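PDB 4QHR: alanine racemase from Acinetobacter baumannii, which belongs to the alanine racemase family of two-domain enzymes, joining an N-terminal TIM barrel to a C-terminal domain. Local coordinates for residues A[210-214]-A[215-219]; A[223-227]-A[228-232]; A[287-291]-A[292-296]; A[298-302]-A[303-307]. All coordinates share one frame; numbering follows the deposited sequence.

Contact 1 of 4, residues A[210-214]-A[215-219]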
ATOM      1  N   PRO A 210      -0.407  -9.220  22.150  1.00  6.75           N
ATOM      2  CA  PRO A 210       0.519  -8.395  21.441  1.00  6.62           C
ATOM      3  C   PRO A 210       0.365  -8.425  19.918  1.00  6.46           C
ATOM      4  O   PRO A 210       0.260  -9.501  19.324  1.00  6.32           O
ATOM      5  CB  PRO A 210       1.856  -9.028  21.738  1.00  6.47           C
ATOM      6  CG  PRO A 210       1.505 -10.496  21.884  1.00  6.51           C
ATOM      7  CD  PRO A 210       0.224 -10.452  22.649  1.00  6.54           C
ATOM      8  N   GLY A 211       0.415  -7.258  19.313  1.00  6.35           N
ATOM      9  CA  GLY A 211       0.598  -7.146  17.861  1.00  6.27           C
ATOM     10  C   GLY A 211       1.886  -6.465  17.419  1.00  6.16           C
ATOM     11  O   GLY A 211       2.910  -7.129  17.160  1.00  5.84           O
ATOM     12  N   ILE A 212       1.830  -5.133  17.362  1.00  6.20           N
ATOM     13  CA  ILE A 212       2.932  -4.373  16.804  1.00  6.20           C
ATOM     14  C   ILE A 212       4.295  -4.729  17.397  1.00  6.25           C
ATOM     15  O   ILE A 212       5.299  -4.741  16.678  1.00  5.76           O
ATOM     16  CB  ILE A 212       2.655  -2.846  16.852  1.00  6.26           C
ATOM     17  CG1 ILE A 212       3.633  -2.115  15.942  1.00  6.26           C
ATOM     18  CG2 ILE A 212       2.672  -2.302  18.290  1.00  6.21           C
ATOM     19  CD1 ILE A 212       3.474  -2.430  14.466  1.00  6.35           C
ATOM     20  N   MET A 213       4.365  -4.995  18.702  1.00  6.49           N
ATOM     21  CA  MET A 213       5.685  -5.288  19.290  1.00  6.90           C
ATOM     22  C   MET A 213       6.333  -6.573  18.738  1.00  6.92           C
ATOM     23  O   MET A 213       7.572  -6.670  18.684  1.00  7.02           O
ATOM     24  CB  MET A 213       5.655  -5.347  20.833  1.00  7.23           C
ATOM     25  CG  MET A 213       4.813  -6.453  21.407  1.00  7.54           C
ATOM     26  SD  MET A 213       4.604  -6.333  23.195  1.00  8.45           S
ATOM     27  CE  MET A 213       6.234  -6.722  23.820  1.00  8.64           C
ATOM     28  N   LEU A 214       5.519  -7.528  18.302  1.00  6.69           N
ATOM     29  CA  LEU A 214       6.062  -8.755  17.692  1.00  6.56           C
ATOM     30  C   LEU A 214       6.946  -8.478  16.478  1.00  6.57           C
ATOM     31  O   LEU A 214       7.948  -9.190  16.253  1.00  5.97           O
ATOM     32  CB  LEU A 214       4.935  -9.699  17.304  1.00  6.59           C
ATOM     33  CG  LEU A 214       3.965 -10.228  18.354  1.00  6.75           C
ATOM     34  CD1 LEU A 214       2.980 -11.180  17.714  1.00  6.87           C
ATOM     35  CD2 LEU A 214       4.701 -10.989  19.449  1.00  6.85           C
ATOM     36  N   TYR A 215       6.566  -7.404  15.747  1.00  6.65           N
ATOM     37  CA  TYR A 215       7.161  -6.993  14.488  1.00  6.86           C
ATOM     38  C   TYR A 215       8.345  -6.017  14.674  1.00  7.29           C
ATOM     39  O   TYR A 215       9.007  -5.620  13.730  1.00  7.27           O
ATOM     40  CB  TYR A 215       6.054  -6.444  13.552  1.00  6.84           C
ATOM     41  CG  TYR A 215       4.934  -7.470  13.407  1.00  6.30           C
ATOM     42  CD1 TYR A 215       5.133  -8.616  12.734  1.00  6.39           C
ATOM     43  CD2 TYR A 215       3.689  -7.266  14.030  1.00  6.37           C
ATOM     44  CE1 TYR A 215       4.130  -9.591  12.636  1.00  6.16           C
ATOM     45  CE2 TYR A 215       2.688  -8.185  13.965  1.00  6.02           C
ATOM     46  CZ  TYR A 215       2.910  -9.360  13.289  1.00  6.02           C
ATOM     47  OH  TYR A 215       1.886 -10.263  13.212  1.00  5.66           O
ATOM     48  N   GLY A 216       8.665  -5.717  15.929  1.00  7.60           N
ATOM     49  CA  GLY A 216       9.774  -4.846  16.206  1.00  7.88           C
ATOM     50  C   GLY A 216       9.544  -3.457  15.696  1.00  7.91           C
ATOM     51  O   GLY A 216      10.420  -2.833  15.154  1.00  8.25           O
ATOM     52  N   ALA A 217       8.352  -2.972  15.916  1.00  8.16           N
ATOM     53  CA  ALA A 217       8.029  -1.592  15.739  1.00  8.67           C
ATOM     54  C   ALA A 217       7.376  -1.145  17.055  1.00  9.05           C
ATOM     55  O   ALA A 217       6.914  -1.974  17.864  1.00  8.82           O
ATOM     56  CB  ALA A 217       7.098  -1.405  14.526  1.00  8.42           C
ATOM     57  N   SER A 218       7.355   0.155  17.273  1.00 10.00           N
ATOM     58  CA  SER A 218       6.922   0.742  18.571  1.00 11.26           C
ATOM     59  C   SER A 218       5.442   1.068  18.696  1.00 11.82           C
ATOM     60  O   SER A 218       4.860   1.676  17.828  1.00 12.33           O
ATOM     61  CB  SER A 218       7.660   2.043  18.838  1.00 11.76           C
ATOM     62  OG  SER A 218       7.286   2.535  20.124  1.00 12.10           O
ATOM     63  N   PRO A 219       4.816   0.673  19.807  1.00 12.71           N
ATOM     64  CA  PRO A 219       3.425   1.142  20.060  1.00 13.47           C
ATOM     65  C   PRO A 219       3.350   2.609  20.570  1.00 13.39           C
ATOM     66  O   PRO A 219       2.247   3.098  20.733  1.00 15.09           O
ATOM     67  CB  PRO A 219       2.935   0.250  21.186  1.00 12.88           C
ATOM     68  CG  PRO A 219       4.078  -0.427  21.724  1.00 12.90           C
ATOM     69  CD  PRO A 219       5.324  -0.149  20.898  1.00 12.88           C
TER
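Tyr215 N and Gly216 N each reach back three residues: Tyr215 N donates to Ile212 O at 3.1 Å and Gly216 N to Met213 O, also at 3.1 Å. The first bond is bent (142° at the hydrogen), the second straighter (160°). Just before them, Leu214 N donates to Gly211 O at 2.9 Å, which makes three successive bonds of a short 3-10 turn. This turn follows strand 207-208, one of the parallel strands of the TIM barrel, and its start serves the phosphate of the modified lysine LLP at position 34: Gly211 N and Ile212 N both donate to phosphate oxygens. Tyr215 lays its ring against the turn. Leu214 CB sits over one face, 4.3 Å from the ring centroid, while Gly211 O approaches Tyr215 CD2 obliquely at 3.2 Å. The phenol oxygen, Tyr215 OH, is hydrogen-bonded to Met32 O, and both His40 and Tyr38 stack on the ring. Ile212 supplies the apolar part. With CG1 anti to the backbone N (chi1 -165°), Ile212 CD1 rests on Ala217 CB at 3.8 Å, and the other branch, Ile212 CG2, meets Pro219 CB at 3.9 Å. Farther along, where the chain has left the turn, the hydroxyl of Ser218 is satisfied by the backbone ahead of it: Ser218 OG is hydrogen-bonded to Lys223 O.

Contact 2 of 4, residues A[223-227]-A[228-232]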
ATOM      1  N   LYS A 223       8.796   6.470  22.222  1.00 21.58           N
ATOM      2  CA  LYS A 223       9.775   5.444  22.516  1.00 21.39           C
ATOM      3  C   LYS A 223      10.209   4.764  21.262  1.00 19.28           C
ATOM      4  O   LYS A 223       9.363   4.398  20.442  1.00 18.52           O
ATOM      5  CB  LYS A 223       9.207   4.378  23.451  1.00 23.15           C
ATOM      6  CG  LYS A 223       8.746   4.915  24.790  1.00 25.58           C
ATOM      7  CD  LYS A 223       9.924   5.306  25.685  1.00 28.35           C
ATOM      8  CE  LYS A 223       9.398   5.976  26.947  1.00 32.01           C
ATOM      9  NZ  LYS A 223      10.466   5.975  27.977  1.00 35.23           N
ATOM     10  N   THR A 224      11.518   4.562  21.133  1.00 17.32           N
ATOM     11  CA  THR A 224      12.066   3.779  20.035  1.00 16.38           C
ATOM     12  C   THR A 224      12.075   2.313  20.408  1.00 15.19           C
ATOM     13  O   THR A 224      11.996   1.945  21.597  1.00 14.71           O
ATOM     14  CB  THR A 224      13.529   4.159  19.712  1.00 16.18           C
ATOM     15  OG1 THR A 224      14.365   3.680  20.759  1.00 15.81           O
ATOM     16  CG2 THR A 224      13.707   5.666  19.513  1.00 15.86           C
ATOM     17  N   VAL A 225      12.206   1.459  19.390  1.00 14.78           N
ATOM     18  CA  VAL A 225      12.316   0.019  19.647  1.00 14.77           C
ATOM     19  C   VAL A 225      13.562  -0.308  20.445  1.00 15.79           C
ATOM     20  O   VAL A 225      13.597  -1.300  21.186  1.00 15.30           O
ATOM     21  CB  VAL A 225      12.234  -0.828  18.376  1.00 14.76           C
ATOM     22  CG1 VAL A 225      10.837  -0.751  17.851  1.00 15.46           C
ATOM     23  CG2 VAL A 225      13.203  -0.358  17.304  1.00 15.56           C
ATOM     24  N   HIS A 226      14.591   0.519  20.300  1.00 15.87           N
ATOM     25  CA  HIS A 226      15.769   0.353  21.143  1.00 17.18           C
ATOM     26  C   HIS A 226      15.470   0.604  22.605  1.00 15.43           C
ATOM     27  O   HIS A 226      15.960  -0.120  23.441  1.00 14.54           O
ATOM     28  CB  HIS A 226      16.858   1.316  20.753  1.00 19.56           C
ATOM     29  CG  HIS A 226      17.288   1.154  19.349  1.00 22.25           C
ATOM     30  ND1 HIS A 226      17.628  -0.072  18.819  1.00 25.55           N
ATOM     31  CD2 HIS A 226      17.423   2.055  18.351  1.00 23.30           C
ATOM     32  CE1 HIS A 226      17.976   0.089  17.551  1.00 25.05           C
ATOM     33  NE2 HIS A 226      17.870   1.370  17.252  1.00 24.27           N
ATOM     34  N   ASP A 227      14.676   1.622  22.890  1.00 15.30           N
ATOM     35  CA  ASP A 227      14.224   1.894  24.272  1.00 16.32           C
ATOM     36  C   ASP A 227      13.412   0.755  24.835  1.00 16.05           C
ATOM     37  O   ASP A 227      13.414   0.514  26.060  1.00 16.52           O
ATOM     38  CB  ASP A 227      13.361   3.151  24.397  1.00 16.57           C
ATOM     39  CG  ASP A 227      14.067   4.421  23.945  1.00 17.81           C
ATOM     40  OD1 ASP A 227      15.304   4.529  24.174  1.00 17.91           O
ATOM     41  OD2 ASP A 227      13.371   5.288  23.336  1.00 16.96           O
ATOM     42  N   LEU A 228      12.712   0.057  23.954  1.00 14.78           N
ATOM     43  CA  LEU A 228      11.818  -0.988  24.361  1.00 13.94           C
ATOM     44  C   LEU A 228      12.408  -2.352  24.332  1.00 12.85           C
ATOM     45  O   LEU A 228      11.717  -3.280  24.744  1.00 11.96           O
ATOM     46  CB  LEU A 228      10.571  -0.984  23.449  1.00 13.56           C
ATOM     47  CG  LEU A 228       9.751   0.304  23.448  1.00 14.03           C
ATOM     48  CD1 LEU A 228       8.662   0.173  22.366  1.00 13.84           C
ATOM     49  CD2 LEU A 228       9.125   0.593  24.796  1.00 14.71           C
ATOM     50  N   ASP A 229      13.650  -2.464  23.865  1.00 12.21           N
ATOM     51  CA  ASP A 229      14.361  -3.712  23.610  1.00 12.32           C
ATOM     52  C   ASP A 229      13.542  -4.640  22.678  1.00 11.79           C
ATOM     53  O   ASP A 229      13.262  -5.804  23.011  1.00 10.84           O
ATOM     54  CB  ASP A 229      14.818  -4.446  24.902  1.00 12.93           C
ATOM     55  CG  ASP A 229      15.688  -5.690  24.617  1.00 14.08           C
ATOM     56  OD1 ASP A 229      16.384  -5.844  23.565  1.00 14.57           O
ATOM     57  OD2 ASP A 229      15.681  -6.555  25.485  1.00 14.45           O
ATOM     58  N   LEU A 230      13.176  -4.096  21.517  1.00 10.81           N
ATOM     59  CA  LEU A 230      12.573  -4.909  20.448  1.00 10.85           C
ATOM     60  C   LEU A 230      13.451  -4.904  19.198  1.00 10.93           C
ATOM     61  O   LEU A 230      14.151  -3.906  18.928  1.00 11.08           O
ATOM     62  CB  LEU A 230      11.179  -4.383  20.107  1.00 11.04           C
ATOM     63  CG  LEU A 230      10.156  -4.363  21.228  1.00 10.94           C
ATOM     64  CD1 LEU A 230       8.970  -3.449  20.871  1.00 11.47           C
ATOM     65  CD2 LEU A 230       9.626  -5.763  21.478  1.00 10.88           C
ATOM     66  N   LYS A 231      13.408  -5.986  18.426  1.00 10.47           N
ATOM     67  CA  LYS A 231      14.200  -6.104  17.210  1.00 11.41           C
ATOM     68  C   LYS A 231      13.357  -5.928  15.937  1.00 10.75           C
ATOM     69  O   LYS A 231      12.456  -6.733  15.686  1.00 10.65           O
ATOM     70  CB  LYS A 231      14.856  -7.474  17.192  1.00 12.35           C
ATOM     71  CG  LYS A 231      16.002  -7.507  18.179  1.00 14.06           C
ATOM     72  CD  LYS A 231      16.682  -8.831  18.205  1.00 15.77           C
ATOM     73  CE  LYS A 231      17.756  -8.724  19.290  1.00 17.56           C
ATOM     74  NZ  LYS A 231      18.425 -10.029  19.210  1.00 19.03           N
ATOM     75  N   PRO A 232      13.660  -4.889  15.125  1.00 10.53           N
ATOM     76  CA  PRO A 232      12.908  -4.744  13.855  1.00 10.05           C
ATOM     77  C   PRO A 232      12.919  -6.043  13.066  1.00  9.63           C
ATOM     78  O   PRO A 232      13.986  -6.664  12.873  1.00  9.82           O
ATOM     79  CB  PRO A 232      13.669  -3.631  13.126  1.00 10.12           C
ATOM     80  CG  PRO A 232      14.258  -2.808  14.218  1.00 10.30           C
ATOM     81  CD  PRO A 232      14.570  -3.757  15.353  1.00 10.22           C
TER
HETATM   82  O   HOH W   1      16.463  -2.668  19.588  1.00 25.82           O
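Leu230 N donates almost straight (177°) to Val225 O at 2.8 Å, while Asp229 N makes a weak bond to His226 O at 3.3 Å, so the single short turn of helix 225-228 ends in a Schellman motif. Asp229 takes a positive phi (54°) to leave the helix there. The front of the same turn is closed by a capping box: Asp227 N donates to Thr224 OG1 at 3.0 Å, and Thr224 N returns the favour to Asp227 OD2, again at 3.0 Å, meeting that oxygen from above the carboxylate plane. Asp227 is thus tied to the cap through both its backbone and its side chain. Leu228 turns inward, its CG set beside its own backbone N (chi1 -60°) and lying over Thr224 O; its branch CD2 touches Lys223 CB at 4.0 Å. Leu228 also packs on Phe198 of helix 194-199, as does Leu230. Val225 faces the exit from the turn: its CB lies against Leu230 CB, and Val225 CG2 reaches Pro232 CG at 4.1 Å. Helix 10-23 holds the exit from outside, where Arg19 donates to Leu228 O and Asp229 O, and Tyr15 OH is hydrogen-bonded to Asp229 OD1. On the side where His226 projects, one water links the two segments, lying 2.9 Å from His226 ND1 and donating to Leu230 O at 2.7 Å.

Contact 3 of 4, residues A[287-291]-A[292-296]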
ATOM      1  N   VAL A 287      16.812   7.900   3.907  1.00  9.19           N
ATOM      2  CA  VAL A 287      17.100   6.486   3.735  1.00  9.56           C
ATOM      3  C   VAL A 287      18.481   6.172   4.364  1.00 10.18           C
ATOM      4  O   VAL A 287      19.280   7.087   4.638  1.00 10.76           O
ATOM      5  CB  VAL A 287      17.093   6.053   2.289  1.00  9.54           C
ATOM      6  CG1 VAL A 287      15.749   6.376   1.641  1.00  9.46           C
ATOM      7  CG2 VAL A 287      18.221   6.729   1.471  1.00  9.28           C
ATOM      8  N   ALA A 288      18.774   4.895   4.540  1.00 11.41           N
ATOM      9  CA  ALA A 288      20.044   4.471   5.133  1.00 11.92           C
ATOM     10  C   ALA A 288      20.881   3.824   4.050  1.00 12.64           C
ATOM     11  O   ALA A 288      20.410   2.905   3.346  1.00 12.14           O
ATOM     12  CB  ALA A 288      19.801   3.517   6.272  1.00 11.87           C
ATOM     13  N   ILE A 289      22.098   4.318   3.867  1.00 13.22           N
ATOM     14  CA  ILE A 289      23.021   3.802   2.840  1.00 13.97           C
ATOM     15  C   ILE A 289      24.444   3.864   3.405  1.00 15.10           C
ATOM     16  O   ILE A 289      24.848   4.926   3.879  1.00 15.22           O
ATOM     17  CB  ILE A 289      23.066   4.699   1.560  1.00 14.86           C
ATOM     18  CG1 ILE A 289      21.689   4.860   0.954  1.00 14.08           C
ATOM     19  CG2 ILE A 289      24.081   4.134   0.547  1.00 15.14           C
ATOM     20  CD1 ILE A 289      21.625   5.761  -0.264  1.00 14.05           C
ATOM     21  N   ASP A 290      25.184   2.754   3.334  1.00 16.18           N
ATOM     22  CA  ASP A 290      26.623   2.699   3.635  1.00 16.92           C
ATOM     23  C   ASP A 290      26.897   3.229   5.074  1.00 17.00           C
ATOM     24  O   ASP A 290      27.924   3.882   5.312  1.00 17.16           O
ATOM     25  CB  ASP A 290      27.418   3.500   2.558  1.00 17.47           C
ATOM     26  CG  ASP A 290      28.956   3.259   2.632  1.00 19.11           C
ATOM     27  OD1 ASP A 290      29.369   2.105   2.744  1.00 19.40           O
ATOM     28  OD2 ASP A 290      29.749   4.231   2.593  1.00 21.74           O
ATOM     29  N   GLY A 291      25.974   2.968   6.008  1.00 16.69           N
ATOM     30  CA  GLY A 291      26.095   3.494   7.371  1.00 16.45           C
ATOM     31  C   GLY A 291      25.765   4.949   7.591  1.00 16.90           C
ATOM     32  O   GLY A 291      25.970   5.473   8.702  1.00 15.34           O
ATOM     33  N   LYS A 292      25.238   5.611   6.564  1.00 17.58           N
ATOM     34  CA  LYS A 292      24.805   7.001   6.670  1.00 18.32           C
ATOM     35  C   LYS A 292      23.310   7.124   6.419  1.00 16.99           C
ATOM     36  O   LYS A 292      22.645   6.194   5.979  1.00 15.38           O
ATOM     37  CB  LYS A 292      25.533   7.857   5.644  1.00 20.14           C
ATOM     38  CG  LYS A 292      26.951   8.202   6.062  1.00 22.67           C
ATOM     39  CD  LYS A 292      27.969   7.517   5.195  1.00 23.19           C
ATOM     40  CE  LYS A 292      29.322   7.423   5.887  1.00 24.21           C
ATOM     41  NZ  LYS A 292      29.835   6.019   5.725  1.00 23.15           N
ATOM     42  N   LEU A 293      22.809   8.304   6.707  1.00 17.12           N
ATOM     43  CA  LEU A 293      21.433   8.671   6.446  1.00 16.93           C
ATOM     44  C   LEU A 293      21.509   9.696   5.366  1.00 16.92           C
ATOM     45  O   LEU A 293      22.315  10.645   5.509  1.00 15.71           O
ATOM     46  CB  LEU A 293      20.784   9.261   7.701  1.00 17.39           C
ATOM     47  CG  LEU A 293      20.580   8.187   8.758  1.00 18.38           C
ATOM     48  CD1 LEU A 293      20.217   8.780  10.129  1.00 19.48           C
ATOM     49  CD2 LEU A 293      19.526   7.168   8.324  1.00 18.26           C
ATOM     50  N   CYS A 294      20.704   9.521   4.300  1.00 15.60           N
ATOM     51  CA  CYS A 294      20.648  10.411   3.159  1.00 15.26           C
ATOM     52  C   CYS A 294      19.233  10.921   2.924  1.00 14.40           C
ATOM     53  O   CYS A 294      18.288  10.116   2.864  1.00 13.12           O
ATOM     54  CB  CYS A 294      21.109   9.684   1.896  1.00 16.85           C
ATOM     55  SG  CYS A 294      22.741   8.982   2.076  1.00 19.19           S
ATOM     56  N   PRO A 295      19.065  12.251   2.779  1.00 13.21           N
ATOM     57  CA  PRO A 295      17.739  12.774   2.591  1.00 12.32           C
ATOM     58  C   PRO A 295      17.105  12.407   1.241  1.00 11.48           C
ATOM     59  O   PRO A 295      17.780  12.329   0.203  1.00 11.11           O
ATOM     60  CB  PRO A 295      17.927  14.292   2.684  1.00 12.81           C
ATOM     61  CG  PRO A 295      19.336  14.548   2.442  1.00 13.26           C
ATOM     62  CD  PRO A 295      20.093  13.309   2.800  1.00 13.58           C
ATOM     63  N   VAL A 296      15.805  12.130   1.300  1.00 10.57           N
ATOM     64  CA  VAL A 296      14.978  11.944   0.124  1.00  9.96           C
ATOM     65  C   VAL A 296      14.660  13.361  -0.389  1.00 10.03           C
ATOM     66  O   VAL A 296      14.259  14.232   0.384  1.00  9.78           O
ATOM     67  CB  VAL A 296      13.682  11.171   0.485  1.00  9.79           C
ATOM     68  CG1 VAL A 296      12.781  11.027  -0.716  1.00  9.88           C
ATOM     69  CG2 VAL A 296      14.000   9.835   1.124  1.00  9.94           C
TER
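This is a beta hairpin with a two-residue loop: Val287 pairs with Cys294 and Ile289 with Lys292 on strands 286-289 and 292-297, and a type I' turn from Ile289 to Lys292 joins them. Val287 N donates to Cys294 O at 2.9 Å and Cys294 N to Val287 O at 2.8 Å. Nearer the turn, Ile289 N bonds to Lys292 O at 2.9 Å and Lys292 N to Ile289 O at 2.8 Å. Lys292 then curls back beside Asp290. Bends at chi2 (111°) and chi4 bring Lys292 NZ nearly end-on to Asp290 O at 2.9 Å, with Asp290 OD2 making a long salt bridge to the same nitrogen at 3.6 Å. On the face shared by Val287, Ile289 and Cys294, Ile289 CD1 touches Cys294 SG at 4.1 Å; beyond the paired residues Val287 CG1 meets Val296 CG2 at 3.9 Å, the two valines crossing at about a right angle. Val287 and Ile289 continue onto Ile307 and Val320, while Ala288 and Leu293 occupy the opposite face. Asp290 and Gly291, both with positive phi, give the backbone shape characteristic of the type I' turn in a tight two-residue beta hairpin.

Contact 4 of 4, residues A[298-302]-A[303-307]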
ATOM      1  N   GLY A 298      12.910  16.051  -3.308  1.00 10.19           N
ATOM      2  CA  GLY A 298      11.834  16.221  -4.297  1.00 11.10           C
ATOM      3  C   GLY A 298      10.743  15.161  -4.093  1.00 11.53           C
ATOM      4  O   GLY A 298      10.771  14.408  -3.145  1.00 10.90           O
ATOM      5  N   ARG A 299       9.787  15.066  -5.004  1.00 12.99           N
ATOM      6  CA  ARG A 299       8.681  14.130  -4.807  1.00 13.78           C
ATOM      7  C   ARG A 299       9.030  12.647  -5.059  1.00 12.46           C
ATOM      8  O   ARG A 299       9.909  12.270  -5.908  1.00 12.06           O
ATOM      9  CB  ARG A 299       7.496  14.506  -5.706  1.00 16.75           C
ATOM     10  CG  ARG A 299       6.792  15.785  -5.233  1.00 20.60           C
ATOM     11  CD  ARG A 299       5.406  15.906  -5.822  1.00 23.66           C
ATOM     12  NE  ARG A 299       4.797  17.200  -5.497  1.00 29.22           N
ATOM     13  CZ  ARG A 299       4.015  17.919  -6.320  1.00 32.61           C
ATOM     14  NH1 ARG A 299       3.737  17.504  -7.554  1.00 34.96           N
ATOM     15  NH2 ARG A 299       3.507  19.077  -5.904  1.00 34.12           N
ATOM     16  N   VAL A 300       8.267  11.803  -4.371  1.00 11.00           N
ATOM     17  CA  VAL A 300       8.304  10.350  -4.580  1.00 10.52           C
ATOM     18  C   VAL A 300       7.361  10.016  -5.743  1.00  9.74           C
ATOM     19  O   VAL A 300       6.188  10.399  -5.726  1.00  8.85           O
ATOM     20  CB  VAL A 300       7.856   9.630  -3.275  1.00 10.90           C
ATOM     21  CG1 VAL A 300       7.599   8.144  -3.451  1.00 10.93           C
ATOM     22  CG2 VAL A 300       8.834   9.937  -2.173  1.00 10.93           C
ATOM     23  N   SER A 301       7.853   9.282  -6.734  1.00  9.16           N
ATOM     24  CA  SER A 301       6.979   8.893  -7.851  1.00  9.36           C
ATOM     25  C   SER A 301       6.505   7.431  -7.666  1.00  8.63           C
ATOM     26  O   SER A 301       6.765   6.810  -6.638  1.00  7.81           O
ATOM     27  CB  SER A 301       7.714   9.130  -9.181  1.00  9.99           C
ATOM     28  OG  SER A 301       8.784   8.250  -9.342  1.00 11.29           O
ATOM     29  N   MET A 302       5.792   6.927  -8.656  1.00  7.87           N
ATOM     30  CA  MET A 302       5.255   5.586  -8.554  1.00  7.72           C
ATOM     31  C   MET A 302       6.370   4.572  -8.375  1.00  7.71           C
ATOM     32  O   MET A 302       6.222   3.707  -7.561  1.00  7.39           O
ATOM     33  CB  MET A 302       4.366   5.261  -9.741  1.00  7.50           C
ATOM     34  CG  MET A 302       3.551   3.973  -9.537  1.00  7.45           C
ATOM     35  SD  MET A 302       2.340   3.755 -10.858  1.00  7.50           S
ATOM     36  CE  MET A 302       1.234   5.124 -10.497  1.00  7.73           C
ATOM     37  N   ASP A 303       7.456   4.696  -9.167  1.00  8.02           N
ATOM     38  CA  ASP A 303       8.504   3.713  -9.293  1.00  8.67           C
ATOM     39  C   ASP A 303       9.894   4.126  -8.841  1.00  8.75           C
ATOM     40  O   ASP A 303      10.811   3.282  -8.769  1.00  9.53           O
ATOM     41  CB  ASP A 303       8.639   3.312 -10.756  1.00  9.03           C
ATOM     42  CG  ASP A 303       7.320   2.881 -11.348  1.00  8.99           C
ATOM     43  OD1 ASP A 303       6.491   2.195 -10.728  1.00  8.89           O
ATOM     44  OD2 ASP A 303       7.115   3.250 -12.497  1.00  9.69           O
ATOM     45  N   MET A 304      10.064   5.377  -8.491  1.00  8.62           N
ATOM     46  CA  MET A 304      11.396   5.912  -8.219  1.00  8.75           C
ATOM     47  C   MET A 304      11.378   7.013  -7.163  1.00  8.35           C
ATOM     48  O   MET A 304      10.367   7.713  -7.031  1.00  7.51           O
ATOM     49  CB  MET A 304      11.953   6.527  -9.477  1.00  9.38           C
ATOM     50  CG  MET A 304      12.491   5.543 -10.463  1.00 10.15           C
ATOM     51  SD  MET A 304      12.980   6.350 -12.014  1.00 11.82           S
ATOM     52  CE  MET A 304      11.425   6.598 -12.867  1.00 10.96           C
ATOM     53  N   ILE A 305      12.492   7.111  -6.431  1.00  7.99           N
ATOM     54  CA  ILE A 305      12.760   8.242  -5.555  1.00  7.81           C
ATOM     55  C   ILE A 305      14.156   8.790  -5.837  1.00  7.92           C
ATOM     56  O   ILE A 305      15.038   8.086  -6.403  1.00  7.49           O
ATOM     57  CB  ILE A 305      12.591   7.909  -4.013  1.00  7.63           C
ATOM     58  CG1 ILE A 305      13.681   6.952  -3.520  1.00  7.52           C
ATOM     59  CG2 ILE A 305      11.222   7.390  -3.723  1.00  7.58           C
ATOM     60  CD1 ILE A 305      13.640   6.572  -2.048  1.00  7.46           C
ATOM     61  N   ALA A 306      14.366  10.055  -5.413  1.00  8.09           N
ATOM     62  CA  ALA A 306      15.677  10.682  -5.505  1.00  8.33           C
ATOM     63  C   ALA A 306      16.231  10.950  -4.092  1.00  8.98           C
ATOM     64  O   ALA A 306      15.477  11.334  -3.191  1.00  8.69           O
ATOM     65  CB  ALA A 306      15.586  11.968  -6.300  1.00  8.45           C
ATOM     66  N   ILE A 307      17.538  10.738  -3.919  1.00  9.91           N
ATOM     67  CA  ILE A 307      18.225  10.947  -2.668  1.00 11.25           C
ATOM     68  C   ILE A 307      19.470  11.804  -2.904  1.00 11.88           C
ATOM     69  O   ILE A 307      20.098  11.747  -3.985  1.00 10.29           O
ATOM     70  CB  ILE A 307      18.585   9.618  -1.978  1.00 12.90           C
ATOM     71  CG1 ILE A 307      19.521   8.814  -2.819  1.00 14.12           C
ATOM     72  CG2 ILE A 307      17.319   8.754  -1.704  1.00 12.72           C
ATOM     73  CD1 ILE A 307      19.761   7.460  -2.210  1.00 15.88           C
TER
HETATM   74  O   HOH W   2      12.277  11.426  -4.251  1.00 13.48           O
HETATM   75  O   HOH W   3       7.597   6.659 -11.873  1.00  5.47           O
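Residues 298-302 fold back on 303-307 chiefly through Val300 against Ile305 and Ser301 against Met304. Coming first along the chain, Arg299 is joined to the far strand through a water, which accepts from Ala306 N at 2.8 Å and donates weakly to Arg299 O at 3.0 Å. Val300 then makes the direct apolar contact. It lies side by side with Ile305, and both its methyls touch Ile305 CG2, with Val300 CG1 at 3.7 Å. Ser301 carries the polar part, since two of its donors share one acceptor. Ser301 N reaches Met304 O at 3.0 Å, nearly along the C=O axis (177°), whereas Ser301 OG bonds to that same Met304 O at 2.9 Å from the flank, at 118°. The hydroxyl gets there by standing between its own backbone N and carbonyl carbon (chi1 68°). A second water donates to Ser301 OG at 3.2 Å and accepts weakly from Asp303 N. Met302 runs alongside Asp303, its CG 3.6 Å from Asp303 OD1; that carboxylate oxygen forms a salt bridge with Arg350, and Asp303 O accepts from Arg2. The bend also faces the second subunit: Arg132, Tyr38 and Glu79 of that subunit pack on Ser301 and Met304, on Met302 and on Asp303 respectively. Met302 and Asp303 sit at the corners of a reversal whose backbone angles fit a type I beta turn, here closing the connection from strand 292-297 into the antiparallel strand 305-308 at the dimer interface.

The four contacts follow in series along the chain. Contacts 1 and 2, with centres 9 Å apart, both belong to the connection that leads from strand 207-208 to strand 234-246; Val225 CG1 packs on Gly216 O and Ala217. Contacts 3 and 4 lie in the C-terminal domain, 15 Å apart between centres, and share a mixed sheet in which strands 292-297 and 305-308 are neighbours; Ile307 packs on Ile289 and Val287. The pairs do not touch: contact 1 is about 28 Å from contact 4, centre to centre. Contact 1 thus lies at the phosphate of LLP and contact 2 on the way out of the barrel, while the other pair comprises a hairpin of the C-terminal sheet and a turn facing the second subunit.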